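Long-range contact in ganglioside-induced differentiation-associated protein 2 (Homo sapiens, PDB 4UML), which is of uncertain function but joins an N-terminal macro domain, a fold that often binds ADP-ribose-type ligands and is the part crystallised here, to a Sec14-like domain: residues Ala113-Ile127 against Arg151-Ser163. Numbering follows the deposited sequence.
Sequences AKLTKGFNLAARFII and RNVLQLAKEQSMS
Ala113 of an edge strand and Asn152 of a helix lie with their CA atoms 5.6 Å apart, where strand 113-117 meets helix 151-159 with axes crossing at -41°. This is helix-on-sheet packing in the alpha/beta/alpha sandwich of a macro domain: the antiparallel pair 113-117 and 125-127, at one margin of the mixed sheet, turns one face to the C-terminal turns of the helix. Strand 113-117 then draws away from the helix, and the larger Leu115, Phe125 and Met162 fill the wider end. At the close end a short methyl suits the approach, Ala113 CB resting 3.9 Å from the backbone carbonyl carbon of Asn152. Leu156 reaches across with CD1, which touches Ala113 O and also lies 3.8 Å from Ile127 CG2. Ile127 is beta-branched, as suits a strand, and its two arms divide the work: CG2 meets Val153 CG2 and Leu156, while CD1 runs along Val153 towards Met162. An alanine in place of Ile127 is likely to open a gap between Val153, Leu156 and the methionine methyl, leaving Leu156 CD1 freer to turn. Beyond the helix, which ends in a Schellman motif with Ser161 at positive phi, the chain returns towards the sheet, carrying Met162. Its flexible, unbranched side chain, extended past CG, takes CE across the wider gap, 3.7 Å from Leu115 CD1. Leu115, its CG swung opposite the backbone N (chi1 -167°), lays CD2 near the rim of one face of the Phe125 ring, with Arg124 CG over the centre of the opposite face. Gln160 bends at chi2 to flank Leu115 with its aliphatic part, its amide plane 71° from the Phe125 ring. Met162 CE approaches that ring obliquely, 3.6 Å from Phe125 CD2.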
loop_
_atom_site.group_PDB
_atom_site.type_symbol
_atom_site.label_atom_id
_atom_site.label_comp_id
_atom_site.label_asym_id
_atom_site.label_seq_id
_atom_site.Cartn_x
_atom_site.Cartn_y
_atom_site.Cartn_z
ATOM N N ALA A 113 -5.870 7.263 -7.438
ATOM C CA ALA A 113 -6.471 6.225 -6.599
ATOM C C ALA A 113 -7.976 6.398 -6.513
ATOM O O ALA A 113 -8.483 7.516 -6.543
ATOM C CB ALA A 113 -5.859 6.235 -5.211
ATOM N N LYS A 114 -8.680 5.286 -6.388
ATOM C CA LYS A 114 -10.138 5.273 -6.363
ATOM C C LYS A 114 -10.693 4.223 -5.385
ATOM O O LYS A 114 -10.242 3.072 -5.352
ATOM C CB LYS A 114 -10.711 4.992 -7.774
ATOM C CG LYS A 114 -10.515 6.127 -8.787
ATOM C CD LYS A 114 -11.308 5.909 -10.065
ATOM C CE LYS A 114 -11.343 7.174 -10.914
ATOM N NZ LYS A 114 -12.129 6.938 -12.168
ATOM N N LEU A 115 -11.728 4.629 -4.652
ATOM C CA LEU A 115 -12.288 3.858 -3.581
ATOM C C LEU A 115 -13.447 2.997 -4.066
ATOM O O LEU A 115 -14.295 3.460 -4.850
ATOM C CB LEU A 115 -12.810 4.828 -2.533
ATOM C CG LEU A 115 -13.146 4.194 -1.187
ATOM C CD1 LEU A 115 -11.871 3.923 -0.397
ATOM C CD2 LEU A 115 -14.071 5.114 -0.413
ATOM N N THR A 116 -13.488 1.748 -3.617
ATOM C CA THR A 116 -14.739 0.947 -3.641
ATOM C C THR A 116 -14.976 0.333 -2.279
ATOM O O THR A 116 -14.099 0.359 -1.402
ATOM C CB THR A 116 -14.704 -0.201 -4.690
ATOM O OG1 THR A 116 -13.688 -1.169 -4.376
ATOM C CG2 THR A 116 -14.462 0.325 -6.052
ATOM N N LYS A 117 -16.157 -0.244 -2.098
ATOM C CA LYS A 117 -16.410 -1.075 -0.938
ATOM C C LYS A 117 -15.569 -2.339 -1.068
ATOM O O LYS A 117 -15.071 -2.660 -2.162
ATOM C CB LYS A 117 -17.900 -1.421 -0.820
ATOM C CG LYS A 117 -18.809 -0.229 -0.521
ATOM C CD LYS A 117 -20.273 -0.563 -0.872
ATOM C CE LYS A 117 -21.271 0.147 0.043
ATOM N N GLY A 118 -15.400 -3.058 0.039
ATOM C CA GLY A 118 -14.626 -4.300 0.045
ATOM C C GLY A 118 -15.470 -5.575 -0.199
ATOM O O GLY A 118 -14.938 -6.657 -0.412
ATOM N N PHE A 119 -16.785 -5.452 -0.140
ATOM C CA PHE A 119 -17.695 -6.606 -0.371
ATOM C C PHE A 119 -17.383 -7.775 0.595
ATOM O O PHE A 119 -17.523 -7.557 1.800
ATOM C CB PHE A 119 -17.775 -6.892 -1.887
ATOM C CG PHE A 119 -18.297 -5.687 -2.661
ATOM C CD1 PHE A 119 -19.648 -5.327 -2.590
ATOM C CD2 PHE A 119 -17.435 -4.847 -3.377
ATOM C CE1 PHE A 119 -20.144 -4.211 -3.278
ATOM C CE2 PHE A 119 -17.923 -3.716 -4.050
ATOM C CZ PHE A 119 -19.271 -3.397 -4.005
ATOM N N ASN A 120 -16.938 -8.949 0.153
ATOM C CA ASN A 120 -16.650 -10.008 1.133
ATOM C C ASN A 120 -15.277 -9.922 1.813
ATOM O O ASN A 120 -14.903 -10.798 2.608
ATOM C CB ASN A 120 -16.898 -11.398 0.545
ATOM C CG ASN A 120 -16.807 -12.528 1.578
ATOM O OD1 ASN A 120 -17.462 -12.518 2.597
ATOM N ND2 ASN A 120 -15.998 -13.499 1.289
ATOM N N LEU A 121 -14.497 -8.894 1.515
ATOM C CA LEU A 121 -13.200 -8.802 2.151
ATOM C C LEU A 121 -13.373 -8.425 3.616
ATOM O O LEU A 121 -14.362 -7.750 3.998
ATOM C CB LEU A 121 -12.348 -7.717 1.490
ATOM C CG LEU A 121 -11.854 -7.896 0.072
ATOM C CD1 LEU A 121 -11.112 -6.624 -0.347
ATOM C CD2 LEU A 121 -10.972 -9.132 -0.046
ATOM N N ALA A 122 -12.407 -8.824 4.431
ATOM C CA ALA A 122 -12.373 -8.329 5.820
ATOM C C ALA A 122 -12.268 -6.797 5.909
ATOM O O ALA A 122 -12.752 -6.184 6.869
ATOM C CB ALA A 122 -11.257 -8.989 6.580
ATOM N N ALA A 123 -11.646 -6.172 4.918
ATOM C CA ALA A 123 -11.469 -4.709 4.915
ATOM C C ALA A 123 -12.762 -4.033 4.454
ATOM O O ALA A 123 -13.452 -4.559 3.595
ATOM C CB ALA A 123 -10.344 -4.320 3.984
ATOM N N ARG A 124 -13.058 -2.862 5.008
ATOM C CA ARG A 124 -14.217 -2.045 4.628
ATOM C C ARG A 124 -14.132 -1.507 3.194
ATOM O O ARG A 124 -15.158 -1.422 2.509
ATOM C CB ARG A 124 -14.397 -0.872 5.621
ATOM C CG ARG A 124 -15.584 0.057 5.365
ATOM C CD ARG A 124 -15.574 1.280 6.307
ATOM N NE ARG A 124 -15.813 0.927 7.715
ATOM C CZ ARG A 124 -15.362 1.602 8.785
ATOM N NH1 ARG A 124 -14.617 2.714 8.664
ATOM N NH2 ARG A 124 -15.665 1.159 10.011
ATOM N N PHE A 125 -12.933 -1.095 2.764
ATOM C CA PHE A 125 -12.740 -0.516 1.437
ATOM C C PHE A 125 -11.584 -1.141 0.710
ATOM O O PHE A 125 -10.680 -1.693 1.306
ATOM C CB PHE A 125 -12.422 0.989 1.514
ATOM C CG PHE A 125 -13.485 1.836 2.202
ATOM C CD1 PHE A 125 -14.723 2.062 1.604
ATOM C CD2 PHE A 125 -13.206 2.480 3.397
ATOM C CE1 PHE A 125 -15.694 2.849 2.235
ATOM C CE2 PHE A 125 -14.144 3.309 4.015
ATOM C CZ PHE A 125 -15.391 3.491 3.431
ATOM N N ILE A 126 -11.609 -1.013 -0.612
ATOM C CA ILE A 126 -10.432 -1.253 -1.426
ATOM C C ILE A 126 -10.103 0.104 -2.015
ATOM O O ILE A 126 -11.014 0.803 -2.494
ATOM C CB ILE A 126 -10.699 -2.236 -2.579
ATOM C CG1 ILE A 126 -11.151 -3.586 -2.053
ATOM C CG2 ILE A 126 -9.439 -2.478 -3.412
ATOM C CD1 ILE A 126 -11.879 -4.418 -3.071
ATOM N N ILE A 127 -8.816 0.467 -1.984
ATOM C CA ILE A 127 -8.332 1.592 -2.768
ATOM C C ILE A 127 -7.589 1.025 -3.986
ATOM O O ILE A 127 -6.592 0.315 -3.845
ATOM C CB ILE A 127 -7.418 2.517 -1.932
ATOM C CG1 ILE A 127 -8.223 3.099 -0.780
ATOM C CG2 ILE A 127 -6.835 3.630 -2.825
ATOM C CD1 ILE A 127 -7.375 3.752 0.280
ATOM N N ARG A 151 0.829 8.718 -2.499
ATOM C CA ARG A 151 0.266 9.991 -2.010
ATOM C C ARG A 151 -1.275 9.983 -2.099
ATOM O O ARG A 151 -1.984 10.353 -1.166
ATOM C CB ARG A 151 0.841 11.087 -2.888
ATOM C CG ARG A 151 0.346 12.500 -2.596
ATOM C CD ARG A 151 -0.784 12.924 -3.523
ATOM N NE ARG A 151 -1.005 14.375 -3.464
ATOM C CZ ARG A 151 -2.026 15.024 -4.035
ATOM N NH1 ARG A 151 -2.958 14.372 -4.718
ATOM N NH2 ARG A 151 -2.112 16.348 -3.922
ATOM N N ASN A 152 -1.803 9.550 -3.236
ATOM C CA ASN A 152 -3.241 9.526 -3.407
ATOM C C ASN A 152 -3.985 8.469 -2.585
ATOM O O ASN A 152 -5.147 8.681 -2.197
ATOM C CB ASN A 152 -3.580 9.439 -4.883
ATOM C CG ASN A 152 -3.340 10.761 -5.603
ATOM O OD1 ASN A 152 -3.627 11.813 -5.047
ATOM N ND2 ASN A 152 -2.787 10.713 -6.813
ATOM N N VAL A 153 -3.342 7.323 -2.340
ATOM C CA VAL A 153 -3.908 6.333 -1.430
ATOM C C VAL A 153 -4.079 6.933 -0.056
ATOM O O VAL A 153 -5.160 6.863 0.576
ATOM C CB VAL A 153 -2.982 5.089 -1.337
ATOM C CG1 VAL A 153 -3.374 4.188 -0.171
ATOM C CG2 VAL A 153 -3.105 4.297 -2.636
ATOM N N LEU A 154 -2.985 7.524 0.400
ATOM C CA LEU A 154 -2.973 8.174 1.696
ATOM C C LEU A 154 -3.946 9.358 1.786
ATOM O O LEU A 154 -4.526 9.564 2.845
ATOM C CB LEU A 154 -1.562 8.617 2.032
ATOM C CG LEU A 154 -0.609 7.448 2.281
ATOM C CD1 LEU A 154 0.843 7.931 2.279
ATOM C CD2 LEU A 154 -0.939 6.683 3.544
ATOM N N GLN A 155 -4.105 10.116 0.706
ATOM C CA GLN A 155 -5.086 11.219 0.604
ATOM C C GLN A 155 -6.491 10.693 0.830
ATOM O O GLN A 155 -7.291 11.300 1.547
ATOM C CB GLN A 155 -5.009 11.894 -0.791
ATOM C CG GLN A 155 -5.986 13.059 -1.066
ATOM C CD GLN A 155 -5.663 13.830 -2.359
ATOM O OE1 GLN A 155 -4.658 13.574 -3.019
ATOM N NE2 GLN A 155 -6.515 14.776 -2.716
ATOM N N LEU A 156 -6.800 9.588 0.162
ATOM C CA LEU A 156 -8.098 8.956 0.309
ATOM C C LEU A 156 -8.309 8.495 1.731
ATOM O O LEU A 156 -9.377 8.689 2.307
ATOM C CB LEU A 156 -8.278 7.781 -0.651
ATOM C CG LEU A 156 -8.901 8.102 -2.001
ATOM C CD1 LEU A 156 -8.854 6.874 -2.896
ATOM C CD2 LEU A 156 -10.340 8.602 -1.837
ATOM N N ALA A 157 -7.299 7.867 2.299
ATOM C CA ALA A 157 -7.433 7.363 3.645
ATOM C C ALA A 157 -7.707 8.501 4.645
ATOM O O ALA A 157 -8.506 8.346 5.583
ATOM C CB ALA A 157 -6.199 6.611 4.058
ATOM N N LYS A 158 -7.016 9.619 4.466
ATOM C CA LYS A 158 -7.211 10.778 5.348
ATOM C C LYS A 158 -8.628 11.327 5.147
ATOM O O LYS A 158 -9.377 11.478 6.119
ATOM C CB LYS A 158 -6.137 11.850 5.116
ATOM C CG LYS A 158 -6.010 12.831 6.283
ATOM C CD LYS A 158 -4.620 13.426 6.421
ATOM N N GLU A 159 -9.022 11.533 3.894
ATOM C CA GLU A 159 -10.369 12.004 3.570
ATOM C C GLU A 159 -11.487 11.135 4.155
ATOM O O GLU A 159 -12.557 11.633 4.473
ATOM C CB GLU A 159 -10.582 12.046 2.060
ATOM C CG GLU A 159 -9.999 13.244 1.339
ATOM C CD GLU A 159 -10.087 13.129 -0.186
ATOM O OE1 GLU A 159 -10.785 12.228 -0.716
ATOM O OE2 GLU A 159 -9.448 13.951 -0.868
ATOM N N GLN A 160 -11.273 9.831 4.224
ATOM C CA GLN A 160 -12.293 8.920 4.739
ATOM C C GLN A 160 -12.127 8.647 6.220
ATOM O O GLN A 160 -12.741 7.733 6.719
ATOM C CB GLN A 160 -12.251 7.583 3.983
ATOM C CG GLN A 160 -12.796 7.642 2.577
ATOM C CD GLN A 160 -14.261 7.989 2.563
ATOM O OE1 GLN A 160 -15.059 7.486 3.366
ATOM N NE2 GLN A 160 -14.620 8.871 1.672
ATOM N N SER A 161 -11.278 9.403 6.910
ATOM C CA SER A 161 -10.937 9.164 8.300
ATOM C C SER A 161 -10.644 7.707 8.600
ATOM O O SER A 161 -11.163 7.158 9.557
ATOM C CB SER A 161 -12.071 9.666 9.230
ATOM O OG SER A 161 -12.528 10.942 8.814
ATOM N N MET A 162 -9.788 7.067 7.806
ATOM C CA MET A 162 -9.497 5.646 8.032
ATOM C C MET A 162 -8.477 5.458 9.131
ATOM O O MET A 162 -7.520 6.199 9.211
ATOM C CB MET A 162 -8.989 5.004 6.763
ATOM C CG MET A 162 -9.911 5.198 5.580
ATOM S SD MET A 162 -9.293 4.167 4.228
ATOM C CE MET A 162 -10.382 4.628 2.921
ATOM N N SER A 163 -8.657 4.440 9.962
ATOM C CA SER A 163 -7.689 4.148 11.002
ATOM C C SER A 163 -6.497 3.271 10.548
ATOM O O SER A 163 -5.428 3.317 11.167
ATOM C CB SER A 163 -8.405 3.518 12.197
ATOM O OG SER A 163 -8.881 2.229 11.870
#